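Local coordinates for ATP-dependent zinc metalloprotease FtsH (PDB 4M8A), which probably degrades cytoplasmic and membrane proteins processively as an ATP-dependent zinc metallopeptidase of the inner membrane, represented here by its periplasmic domain alone, at residues L7-F12 and A48-N53; M15-R20 and I58-S63; V27-D30 and L34-Y37. All coordinates share one frame; numbering follows the deposited sequence.

Contact 1. Residues L7-F12 and A48-N53; sequences LSYTSF and APWAVN
Y9 and W50 meet in a T-shaped, edge-to-face stack. The pyrrole edge of the indole is directed at the phenol ring, and NE1 of W50 sits 3.4 Å above the plane of the Y9 ring, over its centre. The two planes stand 81° apart, and the ring of Y9 and the five-membered ring of W50 have their centroids 4.6 Å from one another. The indole extends beyond this point, so its benzo part also takes part: CZ2 of W50 packs against CB of Y9 at 3.7 Å, with that CB in the indole plane. The two side chains slide past each other in opposite directions. A chi1 of -174° sets CG of Y9 opposite its own N and beside its own carbonyl carbon, with CB directed at 48-53. W50 instead carries CG between its own N and C (chi1 51°), and the end of the indole comes nearer the helix than its CB does. The pairing joins the first turn of helix 9-17 to the turn that follows strand 43-47 in this small alpha+beta periplasmic domain. S8 is the N-cap of that helix, its OG accepting from N of S11 at 3.0 Å. Two methyls complete the seat of the phenol ring: CB of A48 lies 3.8 Å from CD1 of Y9, and CB of A51 approaches CE1. A48 serves both aromatics, because its CA lies over one face of the indole, offset toward the rim. A second subunit adds V62 against Y9 and I58 against W50, placing the pair at a subunit interface of the hexameric assembly.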
# COMPACT_ATOMS: atom_id res chain seq x y z
N LEU B 7 -23.23 -9.95 -6.71
CA LEU B 7 -22.61 -9.27 -5.58
C LEU B 7 -22.59 -7.77 -5.88
O LEU B 7 -22.19 -7.35 -6.97
CB LEU B 7 -21.18 -9.80 -5.41
CG LEU B 7 -20.29 -9.23 -4.32
CD1 LEU B 7 -20.84 -9.62 -2.96
CD2 LEU B 7 -18.87 -9.75 -4.49
N SER B 8 -23.04 -6.95 -4.94
CA SER B 8 -23.04 -5.50 -5.17
C SER B 8 -21.61 -4.97 -5.17
O SER B 8 -20.70 -5.59 -4.59
CB SER B 8 -23.89 -4.77 -4.11
OG SER B 8 -23.21 -4.73 -2.86
N TYR B 9 -21.40 -3.82 -5.80
CA TYR B 9 -20.10 -3.18 -5.75
C TYR B 9 -19.69 -2.88 -4.31
O TYR B 9 -18.54 -3.12 -3.92
CB TYR B 9 -20.05 -1.92 -6.65
CG TYR B 9 -18.66 -1.35 -6.71
CD1 TYR B 9 -17.65 -1.99 -7.43
CD2 TYR B 9 -18.33 -0.21 -6.01
CE1 TYR B 9 -16.37 -1.49 -7.47
CE2 TYR B 9 -17.03 0.31 -6.05
CZ TYR B 9 -16.07 -0.34 -6.78
OH TYR B 9 -14.77 0.13 -6.81
N THR B 10 -20.62 -2.39 -3.49
CA THR B 10 -20.29 -2.09 -2.10
C THR B 10 -19.82 -3.34 -1.35
O THR B 10 -18.82 -3.30 -0.63
CB THR B 10 -21.50 -1.49 -1.39
OG1 THR B 10 -21.89 -0.31 -2.09
CG2 THR B 10 -21.15 -1.09 0.04
N SER B 11 -20.53 -4.45 -1.55
CA SER B 11 -20.17 -5.69 -0.88
C SER B 11 -18.82 -6.22 -1.39
O SER B 11 -18.06 -6.80 -0.61
CB SER B 11 -21.27 -6.75 -1.04
OG SER B 11 -22.41 -6.43 -0.26
N PHE B 12 -18.54 -6.00 -2.66
CA PHE B 12 -17.25 -6.37 -3.25
C PHE B 12 -16.12 -5.60 -2.56
O PHE B 12 -15.13 -6.19 -2.14
CB PHE B 12 -17.25 -6.07 -4.75
CG PHE B 12 -15.87 -6.03 -5.37
CD1 PHE B 12 -15.07 -7.17 -5.40
CD2 PHE B 12 -15.39 -4.86 -5.94
CE1 PHE B 12 -13.81 -7.13 -5.98
CE2 PHE B 12 -14.13 -4.82 -6.52
CZ PHE B 12 -13.34 -5.95 -6.55
N ALA B 48 -20.12 -3.62 -12.71
CA ALA B 48 -19.46 -2.38 -12.29
C ALA B 48 -18.59 -1.81 -13.40
O ALA B 48 -17.36 -1.87 -13.31
CB ALA B 48 -18.62 -2.61 -11.03
N PRO B 49 -19.21 -1.24 -14.45
CA PRO B 49 -18.43 -0.73 -15.59
C PRO B 49 -17.45 0.39 -15.21
O PRO B 49 -16.48 0.60 -15.93
CB PRO B 49 -19.50 -0.18 -16.54
CG PRO B 49 -20.76 -0.92 -16.17
CD PRO B 49 -20.66 -1.20 -14.70
N TRP B 50 -17.70 1.08 -14.09
CA TRP B 50 -16.83 2.16 -13.63
C TRP B 50 -15.49 1.66 -13.11
O TRP B 50 -14.53 2.40 -13.04
CB TRP B 50 -17.52 2.97 -12.53
CG TRP B 50 -18.05 2.12 -11.41
CD1 TRP B 50 -17.40 1.75 -10.28
CD2 TRP B 50 -19.37 1.56 -11.32
NE1 TRP B 50 -18.22 0.98 -9.49
CE2 TRP B 50 -19.44 0.85 -10.11
CE3 TRP B 50 -20.49 1.58 -12.16
CZ2 TRP B 50 -20.59 0.16 -9.70
CZ3 TRP B 50 -21.64 0.90 -11.76
CH2 TRP B 50 -21.68 0.21 -10.54
N ALA B 51 -15.44 0.39 -12.72
CA ALA B 51 -14.27 -0.15 -12.06
C ALA B 51 -13.12 -0.42 -13.02
O ALA B 51 -11.97 -0.45 -12.61
CB ALA B 51 -14.64 -1.42 -11.32
N VAL B 52 -13.43 -0.61 -14.30
CA VAL B 52 -12.46 -1.19 -15.22
C VAL B 52 -11.30 -0.27 -15.54
O VAL B 52 -10.27 -0.71 -16.06
CB VAL B 52 -13.12 -1.64 -16.53
CG1 VAL B 52 -14.37 -2.49 -16.21
CG2 VAL B 52 -13.46 -0.44 -17.40
N ASN B 53 -11.47 1.02 -15.27
CA ASN B 53 -10.40 1.98 -15.48
C ASN B 53 -10.07 2.76 -14.22
O ASN B 53 -9.44 3.82 -14.29
CB ASN B 53 -10.77 2.95 -16.61
CG ASN B 53 -12.15 3.55 -16.42
OD1 ASN B 53 -12.64 3.69 -15.29
ND2 ASN B 53 -12.80 3.91 -17.52

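Contact 2. Residues M15-R20 and I58-S63; sequences MVEDER and IEKLVS
Of the flat groups here, the carboxylate of E17 is the one that meets the other helix: its OE2 lies 3.2 Å from NZ of K60 in a salt bridge whose hydrogen bond is weak. The second, the guanidinium of R20, has OD2 of D18 over one face, offset toward the rim and 3.0 Å above the plane; only charge joins these two, since no N-H points at the oxygen. OD1 of the same D18 accepts from the backbone N of R20 and closes an Asx turn just beyond the helix. K60 reaches E17 because its chain is extended throughout, CG lying opposite the backbone N (chi1 174°), and the two side chains cross at nearly a right angle. Beneath the ion pair the contact becomes apolar. V16 turns both methyls toward the partner helix, CG2 touching CD2 of L61 at 3.7 Å and CG1 packing against CE of K60 at 3.8 Å. The buried V16–L61 pair thus has the solvent-exposed E17 beside it. One residue before K60, E59 OE2 is hydrogen-bonded to Y9 OH of a neighbouring subunit. A buried aliphatic pair bordered by a surface salt bridge thus packs the last turn of helix 9-17 on the C-terminal half of helix 55-63, within the alpha+beta fold of the FtsH periplasmic domain.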
# COMPACT_ATOMS: atom_id res chain seq x y z
N MET B 15 -15.45 -6.92 0.80
CA MET B 15 -14.68 -8.17 0.76
C MET B 15 -13.20 -7.93 0.54
O MET B 15 -12.35 -8.59 1.15
CB MET B 15 -15.23 -9.09 -0.32
CG MET B 15 -16.54 -9.70 0.07
SD MET B 15 -17.24 -10.66 -1.27
CE MET B 15 -15.89 -11.75 -1.65
N VAL B 16 -12.89 -6.98 -0.33
CA VAL B 16 -11.50 -6.61 -0.56
C VAL B 16 -10.87 -6.06 0.72
O VAL B 16 -9.74 -6.43 1.08
CB VAL B 16 -11.40 -5.60 -1.72
CG1 VAL B 16 -9.97 -5.07 -1.85
CG2 VAL B 16 -11.85 -6.25 -3.02
N GLU B 17 -11.61 -5.22 1.44
CA GLU B 17 -11.08 -4.51 2.61
C GLU B 17 -11.01 -5.36 3.86
O GLU B 17 -10.32 -4.99 4.82
CB GLU B 17 -11.93 -3.27 2.91
CG GLU B 17 -11.92 -2.23 1.81
CD GLU B 17 -12.74 -1.00 2.16
OE1 GLU B 17 -13.61 -1.07 3.06
OE2 GLU B 17 -12.51 0.05 1.53
N ASP B 18 -11.72 -6.49 3.87
CA ASP B 18 -11.73 -7.39 5.01
C ASP B 18 -10.29 -7.75 5.42
O ASP B 18 -9.49 -8.14 4.58
CB ASP B 18 -12.52 -8.66 4.66
CG ASP B 18 -12.99 -9.41 5.88
OD1 ASP B 18 -12.25 -9.47 6.87
OD2 ASP B 18 -14.12 -9.96 5.84
N GLU B 19 -9.96 -7.59 6.70
CA GLU B 19 -8.60 -7.85 7.17
C GLU B 19 -8.18 -9.31 6.96
O GLU B 19 -7.00 -9.63 6.88
CB GLU B 19 -8.42 -7.43 8.64
CG GLU B 19 -9.20 -8.28 9.65
CD GLU B 19 -9.17 -7.69 11.05
OE1 GLU B 19 -9.82 -6.65 11.28
OE2 GLU B 19 -8.49 -8.27 11.93
N ARG B 20 -9.17 -10.19 6.90
CA ARG B 20 -8.93 -11.57 6.54
C ARG B 20 -9.48 -11.77 5.16
O ARG B 20 -10.25 -12.71 4.94
CB ARG B 20 -9.63 -12.52 7.52
CG ARG B 20 -11.04 -12.08 7.93
CD ARG B 20 -12.04 -13.23 7.88
NE ARG B 20 -13.41 -12.79 8.16
CZ ARG B 20 -14.38 -12.71 7.25
NH1 ARG B 20 -14.14 -13.06 5.99
NH2 ARG B 20 -15.59 -12.30 7.60
N ILE B 58 -7.53 -0.71 -8.86
CA ILE B 58 -6.66 -1.73 -9.43
C ILE B 58 -5.34 -1.85 -8.69
O ILE B 58 -4.90 -2.95 -8.35
CB ILE B 58 -6.46 -1.51 -10.95
CG1 ILE B 58 -7.81 -1.72 -11.65
CG2 ILE B 58 -5.42 -2.47 -11.51
CD1 ILE B 58 -7.91 -1.19 -13.07
N GLU B 59 -4.68 -0.74 -8.40
CA GLU B 59 -3.41 -0.88 -7.72
C GLU B 59 -3.60 -1.33 -6.28
O GLU B 59 -2.75 -2.03 -5.73
CB GLU B 59 -2.54 0.38 -7.87
CG GLU B 59 -2.20 0.74 -9.32
CD GLU B 59 -1.41 -0.33 -10.09
OE1 GLU B 59 -0.59 -1.05 -9.47
OE2 GLU B 59 -1.58 -0.42 -11.32
N LYS B 60 -4.74 -0.97 -5.68
CA LYS B 60 -5.12 -1.50 -4.36
C LYS B 60 -5.26 -3.02 -4.35
O LYS B 60 -4.73 -3.70 -3.46
CB LYS B 60 -6.43 -0.87 -3.88
CG LYS B 60 -6.98 -1.44 -2.57
CD LYS B 60 -8.30 -0.75 -2.21
CE LYS B 60 -9.05 -1.48 -1.10
NZ LYS B 60 -10.30 -0.76 -0.70
N LEU B 61 -5.99 -3.57 -5.32
CA LEU B 61 -6.07 -5.01 -5.47
C LEU B 61 -4.69 -5.62 -5.63
O LEU B 61 -4.35 -6.59 -4.95
CB LEU B 61 -6.93 -5.35 -6.69
CG LEU B 61 -8.41 -4.96 -6.63
CD1 LEU B 61 -9.05 -5.23 -7.98
CD2 LEU B 61 -9.14 -5.68 -5.52
N VAL B 62 -3.88 -5.05 -6.52
CA VAL B 62 -2.54 -5.60 -6.76
C VAL B 62 -1.66 -5.56 -5.50
O VAL B 62 -0.95 -6.53 -5.19
CB VAL B 62 -1.83 -4.89 -7.95
CG1 VAL B 62 -0.37 -5.34 -8.07
CG2 VAL B 62 -2.58 -5.16 -9.24
N SER B 63 -1.73 -4.46 -4.78
CA SER B 63 -0.90 -4.28 -3.58
C SER B 63 -1.27 -5.29 -2.50
O SER B 63 -0.44 -5.65 -1.68
CB SER B 63 -1.05 -2.85 -3.05
OG SER B 63 -2.30 -2.67 -2.41

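Contact 3. Residues V27-D30 and L34-Y37; sequences VIRD and LRVY
V27 and R35 face each other as a hydrogen-bonded antiparallel pair, and the backbone between them is the tight part of the contact. N of V27 donates to O of R35 at 2.8 Å, while N of R35 returns a bond to O of V27 at 2.9 Å. O of V27 is used again, meeting CA of L34 at 3.3 Å in a CA-H...O contact. The next pair, I28 with L34, is non-hydrogen-bonded; its side chains lie side by side on a buried face of the sheet. L34 directs CD2 at both branches of I28, 4.0 Å from its CG2.

The sheet face carrying V27 and R35 is the more polar, solvent side, where the partly exposed side chains of R29, R35 and Y37 gather round a buried V27. There V27 spreads its two methyls, CG1 over one face of the R35 guanidinium and CG2 obliquely against the Y37 ring, 3.8 Å from its CE1. R35 bends at chi3 (-104°), which brings NH1 back toward OH of Y37 in a weak hydrogen bond. Its NH2 comes to 3.2 Å from NH1 of R29, edge to edge, two donors without a bond. R35 was modelled in two conformations, so these details of its end are doubtful. The stronger partner of R29 is D31, through a salt bridge; D31, and more weakly and at long range E71, probably offset the gathered positive charge.

Together the segments form part of the beta hairpin of strands 23-29 and 33-38, the middle of the mixed sheet. Strand 67-71 runs beside the first of them and bonds to I28, strand 43-47 flanks the second, and F12 of helix 9-17 rests on L34 and V36.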
# COMPACT_ATOMS: atom_id res chain seq x y z
N VAL B 27 -11.36 -10.83 -12.03
CA VAL B 27 -11.24 -10.79 -13.48
C VAL B 27 -12.04 -9.58 -13.95
O VAL B 27 -13.25 -9.48 -13.70
CB VAL B 27 -11.75 -12.10 -14.16
CG1 VAL B 27 -11.71 -11.98 -15.69
CG2 VAL B 27 -10.95 -13.30 -13.68
N ILE B 28 -11.36 -8.66 -14.61
CA ILE B 28 -11.97 -7.43 -15.09
C ILE B 28 -12.32 -7.64 -16.56
O ILE B 28 -11.46 -7.58 -17.46
CB ILE B 28 -11.04 -6.22 -14.89
CG1 ILE B 28 -10.63 -6.08 -13.42
CG2 ILE B 28 -11.73 -4.93 -15.36
CD1 ILE B 28 -9.67 -4.90 -13.15
N ARG B 29 -13.58 -7.94 -16.81
CA ARG B 29 -14.03 -8.25 -18.15
C ARG B 29 -14.23 -6.98 -18.96
O ARG B 29 -14.63 -5.94 -18.42
CB ARG B 29 -15.35 -9.01 -18.09
CG ARG B 29 -15.26 -10.39 -17.45
CD ARG B 29 -16.64 -11.00 -17.20
NE ARG B 29 -17.48 -10.92 -18.40
CZ ARG B 29 -17.53 -11.85 -19.33
NH1 ARG B 29 -16.81 -12.96 -19.20
NH2 ARG B 29 -18.32 -11.69 -20.38
N ASP B 30 -14.01 -7.07 -20.26
CA ASP B 30 -14.23 -5.90 -21.09
C ASP B 30 -15.69 -5.45 -21.16
O ASP B 30 -15.96 -4.32 -21.56
CB ASP B 30 -13.58 -6.04 -22.48
CG ASP B 30 -14.38 -6.91 -23.41
OD1 ASP B 30 -15.22 -7.71 -22.96
OD2 ASP B 30 -14.16 -6.79 -24.64
N LEU B 34 -17.15 -7.64 -13.26
CA LEU B 34 -16.03 -8.21 -12.55
C LEU B 34 -16.42 -9.58 -12.07
O LEU B 34 -17.48 -9.75 -11.47
CB LEU B 34 -15.66 -7.37 -11.32
CG LEU B 34 -15.55 -5.86 -11.47
CD1 LEU B 34 -15.22 -5.24 -10.13
CD2 LEU B 34 -14.52 -5.48 -12.51
N ARG B 35 -15.59 -10.58 -12.33
CA ARG B 35 -15.81 -11.88 -11.72
C ARG B 35 -14.83 -12.00 -10.58
O ARG B 35 -13.61 -11.85 -10.75
CB ARG B 35 -15.62 -13.00 -12.73
CG ARG B 35 -16.76 -13.14 -13.71
CD ARG B 35 -16.68 -14.47 -14.39
NE ARG B 35 -16.19 -14.35 -15.75
CZ ARG B 35 -14.96 -14.65 -16.14
NH1 ARG B 35 -14.06 -15.12 -15.27
NH2 ARG B 35 -14.63 -14.50 -17.41
N VAL B 36 -15.38 -12.26 -9.40
CA VAL B 36 -14.62 -12.21 -8.16
C VAL B 36 -14.56 -13.60 -7.54
O VAL B 36 -15.58 -14.20 -7.21
CB VAL B 36 -15.25 -11.21 -7.17
CG1 VAL B 36 -14.47 -11.16 -5.87
CG2 VAL B 36 -15.37 -9.83 -7.82
N TYR B 37 -13.35 -14.12 -7.39
CA TYR B 37 -13.13 -15.45 -6.85
C TYR B 37 -12.61 -15.36 -5.43
O TYR B 37 -11.78 -14.52 -5.12
CB TYR B 37 -12.12 -16.21 -7.72
CG TYR B 37 -12.58 -16.43 -9.14
CD1 TYR B 37 -12.44 -15.43 -10.11
CD2 TYR B 37 -13.15 -17.64 -9.52
CE1 TYR B 37 -12.87 -15.65 -11.42
CE2 TYR B 37 -13.57 -17.86 -10.81
CZ TYR B 37 -13.44 -16.86 -11.76
OH TYR B 37 -13.88 -17.08 -13.05

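From the N terminus, helix 9-17 opens two long loops. Its first turn is met again only after the three strands 23-29, 33-38 and 43-47, where 48-53 closes contact 1; its last turn is met by helix 55-63, closing contact 2. The segments of these two contacts alternate along the chain, so the loops cross. Contact 3 is the local closure, a hairpin nested inside both. In space the three adjoin: F12 of contact 1 packs on V36 and L34 of contact 3, and I58 of contact 2 touches I28. One helix is thus tied to a loop and to a second helix, with the sheet joined to both contacts.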